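Local coordinates for pyruvate kinase (Cryptosporidium parvum, PDB 4DRS), which probably catalyses the last step of glycolysis, passing the phosphoryl group of phosphoenolpyruvate to ADP to yield pyruvate and ATP, at residues S419-I431 with S495-H507. Numbering follows the deposited sequence.
Sequences SAHDVNAKLIITI and SLIESGDFAIAVH
Ile504 reaches from its strand to helix 408-422. Its CG1 lies 3.7 Å from Ala420 CB, and a bend at chi2 (-61°) turns CD1 toward the helix backbone, where it meets Ser419 CB at 3.7 Å. Val423 and Phe502 continue this layer, their side chains at about a right angle: Val423 CG2 packs on Phe502 CB, while the ring carries CD2 to 3.7 Å from Val423 O. Val408 of the second subunit also packs against Phe502, and Ser419 OG is hydrogen-bonded to Ser415 OG of that subunit.

Between helix and strand, Asn424 closes a Schellman motif, and a water bridges its O to Phe502 N. Strands 427-431 and 502-506 then run parallel as neighbours in the central sheet of the alpha/beta domain, with helices on both faces. Their ladder alternates between the two strands; Ile429 N gives a 2.7 Å bond to Ile504 O.

On the face of Leu427 and Ile429, beneath helix 480-493, Leu427 extends its CD1 branch obliquely to Ile497 CB at 3.7 Å, and CD2 to Leu496 CB. Lys426 folds the start of its chain over the Asp501 carboxylate, CG standing 3.6 Å from OD2, but NZ remains 5.4 Å from Asp501 OD1, too far for a salt bridge. The same OD2 accepts Glu498 N on its anti side and 35° out of the carboxylate plane, fastening the type II turn before the strand. At the other end, Ile431 and His507 leave their strands in the same direction, flank against flank, Ile431 CB 3.5 Å from His507 CB.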
loop_
_atom_site.group_PDB
_atom_site.type_symbol
_atom_site.label_atom_id
_atom_site.label_comp_id
_atom_site.label_asym_id
_atom_site.label_seq_id
_atom_site.Cartn_x
_atom_site.Cartn_y
_atom_site.Cartn_z
ATOM N N SER A 419 -18.767 -7.776 -0.037
ATOM C CA SER A 419 -19.622 -8.370 -1.068
ATOM C C SER A 419 -20.333 -7.328 -1.921
ATOM O O SER A 419 -20.386 -7.459 -3.145
ATOM C CB SER A 419 -20.663 -9.304 -0.446
ATOM O OG SER A 419 -20.248 -10.653 -0.557
ATOM N N ALA A 420 -20.875 -6.300 -1.266
ATOM C CA ALA A 420 -21.594 -5.233 -1.953
ATOM C C ALA A 420 -20.678 -4.535 -2.946
ATOM O O ALA A 420 -21.095 -4.186 -4.049
ATOM C CB ALA A 420 -22.159 -4.239 -0.952
ATOM N N HIS A 421 -19.423 -4.357 -2.544
ATOM C CA HIS A 421 -18.411 -3.748 -3.389
ATOM C C HIS A 421 -18.053 -4.633 -4.552
ATOM O O HIS A 421 -17.990 -4.171 -5.691
ATOM C CB HIS A 421 -17.176 -3.411 -2.562
ATOM C CG HIS A 421 -16.032 -2.873 -3.377
ATOM N ND1 HIS A 421 -16.015 -1.616 -3.860
ATOM C CD2 HIS A 421 -14.844 -3.474 -3.795
ATOM C CE1 HIS A 421 -14.873 -1.419 -4.551
ATOM N NE2 HIS A 421 -14.157 -2.558 -4.508
ATOM N N ASP A 422 -17.836 -5.915 -4.273
ATOM C CA ASP A 422 -17.394 -6.873 -5.284
ATOM C C ASP A 422 -18.415 -7.134 -6.398
ATOM O O ASP A 422 -18.026 -7.396 -7.532
ATOM C CB ASP A 422 -16.968 -8.192 -4.630
ATOM C CG ASP A 422 -15.625 -8.090 -3.920
ATOM O OD1 ASP A 422 -14.805 -7.220 -4.294
ATOM O OD2 ASP A 422 -15.388 -8.886 -2.984
ATOM N N VAL A 423 -19.707 -7.075 -6.082
ATOM C CA VAL A 423 -20.741 -7.257 -7.112
ATOM C C VAL A 423 -21.364 -5.942 -7.567
ATOM O O VAL A 423 -22.260 -5.938 -8.410
ATOM C CB VAL A 423 -21.866 -8.236 -6.690
ATOM C CG1 VAL A 423 -21.300 -9.617 -6.400
ATOM C CG2 VAL A 423 -22.672 -7.693 -5.515
ATOM N N ASN A 424 -20.883 -4.835 -7.006
ATOM C CA ASN A 424 -21.420 -3.504 -7.295
ATOM C C ASN A 424 -22.912 -3.390 -6.943
ATOM O O ASN A 424 -23.720 -2.875 -7.725
ATOM C CB ASN A 424 -21.143 -3.113 -8.756
ATOM C CG ASN A 424 -21.402 -1.644 -9.029
ATOM O OD1 ASN A 424 -20.978 -0.771 -8.271
ATOM N ND2 ASN A 424 -22.102 -1.365 -10.123
ATOM N N ALA A 425 -23.258 -3.881 -5.753
ATOM C CA ALA A 425 -24.627 -3.845 -5.246
ATOM C C ALA A 425 -25.078 -2.418 -4.955
ATOM O O ALA A 425 -24.254 -1.520 -4.766
ATOM C CB ALA A 425 -24.747 -4.702 -3.998
ATOM N N LYS A 426 -26.392 -2.216 -4.918
ATOM C CA LYS A 426 -26.958 -0.896 -4.676
ATOM C C LYS A 426 -27.445 -0.736 -3.244
ATOM O O LYS A 426 -27.542 0.386 -2.746
ATOM C CB LYS A 426 -28.095 -0.600 -5.663
ATOM C CG LYS A 426 -27.715 -0.744 -7.133
ATOM C CD LYS A 426 -26.580 0.188 -7.542
ATOM C CE LYS A 426 -26.209 -0.001 -9.005
ATOM N NZ LYS A 426 -25.026 0.825 -9.385
ATOM N N LEU A 427 -27.747 -1.853 -2.585
ATOM C CA LEU A 427 -28.271 -1.825 -1.220
ATOM C C LEU A 427 -27.718 -2.940 -0.346
ATOM O O LEU A 427 -27.400 -4.030 -0.830
ATOM C CB LEU A 427 -29.798 -1.937 -1.226
ATOM C CG LEU A 427 -30.661 -0.820 -1.821
ATOM C CD1 LEU A 427 -32.085 -1.325 -1.923
ATOM C CD2 LEU A 427 -30.600 0.459 -1.000
ATOM N N ILE A 428 -27.616 -2.651 0.948
ATOM C CA ILE A 428 -27.381 -3.672 1.956
ATOM C C ILE A 428 -28.605 -3.716 2.871
ATOM O O ILE A 428 -28.871 -2.767 3.614
ATOM C CB ILE A 428 -26.104 -3.403 2.784
ATOM C CG1 ILE A 428 -24.878 -3.294 1.863
ATOM C CG2 ILE A 428 -25.903 -4.502 3.822
ATOM C CD1 ILE A 428 -23.600 -2.877 2.567
ATOM N N ILE A 429 -29.357 -4.813 2.793
ATOM C CA ILE A 429 -30.562 -4.983 3.600
ATOM C C ILE A 429 -30.266 -5.890 4.789
ATOM O O ILE A 429 -29.719 -6.981 4.620
ATOM C CB ILE A 429 -31.739 -5.546 2.772
ATOM C CG1 ILE A 429 -31.995 -4.668 1.547
ATOM C CG2 ILE A 429 -33.000 -5.649 3.624
ATOM C CD1 ILE A 429 -32.926 -5.291 0.524
ATOM N N THR A 430 -30.617 -5.430 5.988
ATOM C CA THR A 430 -30.391 -6.214 7.198
ATOM C C THR A 430 -31.675 -6.430 8.006
ATOM O O THR A 430 -32.377 -5.480 8.347
ATOM C CB THR A 430 -29.256 -5.627 8.078
ATOM O OG1 THR A 430 -29.067 -6.450 9.235
ATOM C CG2 THR A 430 -29.563 -4.198 8.522
ATOM N N ILE A 431 -31.987 -7.691 8.276
ATOM C CA ILE A 431 -33.122 -8.040 9.116
ATOM C C ILE A 431 -32.600 -8.098 10.545
ATOM O O ILE A 431 -31.736 -8.910 10.863
ATOM C CB ILE A 431 -33.755 -9.389 8.697
ATOM C CG1 ILE A 431 -34.282 -9.316 7.258
ATOM C CG2 ILE A 431 -34.875 -9.787 9.647
ATOM C CD1 ILE A 431 -34.692 -10.656 6.677
ATOM N N SER A 495 -37.121 4.630 -5.361
ATOM C CA SER A 495 -36.035 4.922 -6.304
ATOM C C SER A 495 -34.641 4.700 -5.703
ATOM O O SER A 495 -33.700 5.448 -5.987
ATOM C CB SER A 495 -36.168 6.344 -6.879
ATOM O OG SER A 495 -37.416 6.526 -7.533
ATOM N N LEU A 496 -34.519 3.664 -4.875
ATOM C CA LEU A 496 -33.243 3.322 -4.250
ATOM C C LEU A 496 -32.558 2.167 -4.974
ATOM O O LEU A 496 -31.341 2.013 -4.891
ATOM C CB LEU A 496 -33.437 2.989 -2.765
ATOM C CG LEU A 496 -34.113 4.049 -1.885
ATOM C CD1 LEU A 496 -34.411 3.493 -0.498
ATOM C CD2 LEU A 496 -33.272 5.314 -1.788
ATOM N N ILE A 497 -33.350 1.367 -5.689
ATOM C CA ILE A 497 -32.852 0.213 -6.446
ATOM C C ILE A 497 -33.709 -0.030 -7.699
ATOM O O ILE A 497 -34.869 0.385 -7.755
ATOM C CB ILE A 497 -32.779 -1.066 -5.561
ATOM C CG1 ILE A 497 -31.983 -2.177 -6.262
ATOM C CG2 ILE A 497 -34.175 -1.526 -5.140
ATOM C CD1 ILE A 497 -31.509 -3.296 -5.357
ATOM N N GLU A 498 -33.127 -0.693 -8.696
ATOM C CA GLU A 498 -33.826 -1.033 -9.939
ATOM C C GLU A 498 -33.780 -2.538 -10.203
ATOM O O GLU A 498 -32.998 -3.258 -9.580
ATOM C CB GLU A 498 -33.205 -0.287 -11.121
ATOM C CG GLU A 498 -33.162 1.225 -10.963
ATOM C CD GLU A 498 -32.363 1.907 -12.057
ATOM O OE1 GLU A 498 -31.192 1.527 -12.278
ATOM O OE2 GLU A 498 -32.906 2.833 -12.696
ATOM N N SER A 499 -34.621 -3.007 -11.125
ATOM C CA SER A 499 -34.631 -4.415 -11.529
ATOM C C SER A 499 -33.279 -4.825 -12.101
ATOM O O SER A 499 -32.649 -4.059 -12.835
ATOM C CB SER A 499 -35.734 -4.678 -12.557
ATOM O OG SER A 499 -37.014 -4.594 -11.958
ATOM N N GLY A 500 -32.828 -6.025 -11.749
ATOM C CA GLY A 500 -31.531 -6.522 -12.206
ATOM C C GLY A 500 -30.354 -6.138 -11.321
ATOM O O GLY A 500 -29.280 -6.731 -11.432
ATOM N N ASP A 501 -30.551 -5.146 -10.451
ATOM C CA ASP A 501 -29.518 -4.722 -9.501
ATOM C C ASP A 501 -29.359 -5.716 -8.349
ATOM O O ASP A 501 -30.317 -6.390 -7.956
ATOM C CB ASP A 501 -29.829 -3.333 -8.933
ATOM C CG ASP A 501 -29.659 -2.219 -9.957
ATOM O OD1 ASP A 501 -28.977 -2.431 -10.985
ATOM O OD2 ASP A 501 -30.204 -1.118 -9.721
ATOM N N PHE A 502 -28.144 -5.796 -7.813
ATOM C CA PHE A 502 -27.867 -6.662 -6.675
ATOM C C PHE A 502 -28.090 -5.950 -5.347
ATOM O O PHE A 502 -27.902 -4.734 -5.234
ATOM C CB PHE A 502 -26.439 -7.209 -6.732
ATOM C CG PHE A 502 -26.204 -8.192 -7.846
ATOM C CD1 PHE A 502 -26.841 -9.432 -7.848
ATOM C CD2 PHE A 502 -25.331 -7.886 -8.886
ATOM C CE1 PHE A 502 -26.622 -10.339 -8.874
ATOM C CE2 PHE A 502 -25.107 -8.792 -9.912
ATOM C CZ PHE A 502 -25.752 -10.020 -9.906
ATOM N N ALA A 503 -28.506 -6.730 -4.354
ATOM C CA ALA A 503 -28.561 -6.286 -2.971
ATOM C C ALA A 503 -27.983 -7.381 -2.087
ATOM O O ALA A 503 -28.133 -8.570 -2.377
ATOM C CB ALA A 503 -29.990 -5.967 -2.560
ATOM N N ILE A 504 -27.306 -6.971 -1.020
ATOM C CA ILE A 504 -26.834 -7.909 -0.015
ATOM C C ILE A 504 -27.892 -8.003 1.074
ATOM O O ILE A 504 -28.306 -6.989 1.634
ATOM C CB ILE A 504 -25.484 -7.472 0.606
ATOM C CG1 ILE A 504 -24.454 -7.122 -0.476
ATOM C CG2 ILE A 504 -24.959 -8.527 1.574
ATOM C CD1 ILE A 504 -24.079 -8.247 -1.416
ATOM N N ALA A 505 -28.330 -9.223 1.360
ATOM C CA ALA A 505 -29.258 -9.465 2.456
ATOM C C ALA A 505 -28.524 -10.085 3.636
ATOM O O ALA A 505 -27.808 -11.072 3.482
ATOM C CB ALA A 505 -30.401 -10.359 1.999
ATOM N N VAL A 506 -28.700 -9.488 4.809
ATOM C CA VAL A 506 -28.099 -9.983 6.048
ATOM C C VAL A 506 -29.181 -10.213 7.098
ATOM O O VAL A 506 -30.054 -9.365 7.285
ATOM C CB VAL A 506 -27.047 -8.989 6.592
ATOM C CG1 VAL A 506 -26.619 -9.348 8.010
ATOM C CG2 VAL A 506 -25.843 -8.938 5.672
ATOM N N HIS A 507 -29.133 -11.363 7.768
ATOM C CA HIS A 507 -30.002 -11.624 8.921
ATOM C C HIS A 507 -29.435 -12.637 9.871
ATOM O O HIS A 507 -28.216 -12.694 10.050
ATOM C CB HIS A 507 -31.434 -11.980 8.501
ATOM C CG HIS A 507 -31.546 -13.201 7.617
ATOM N ND1 HIS A 507 -31.536 -14.454 8.108
ATOM C CD2 HIS A 507 -31.717 -13.320 6.234
ATOM C CE1 HIS A 507 -31.674 -15.335 7.095
ATOM N NE2 HIS A 507 -31.785 -14.638 5.949
HETATM O O HOH W 1 -25.995 -4.191 -8.843
#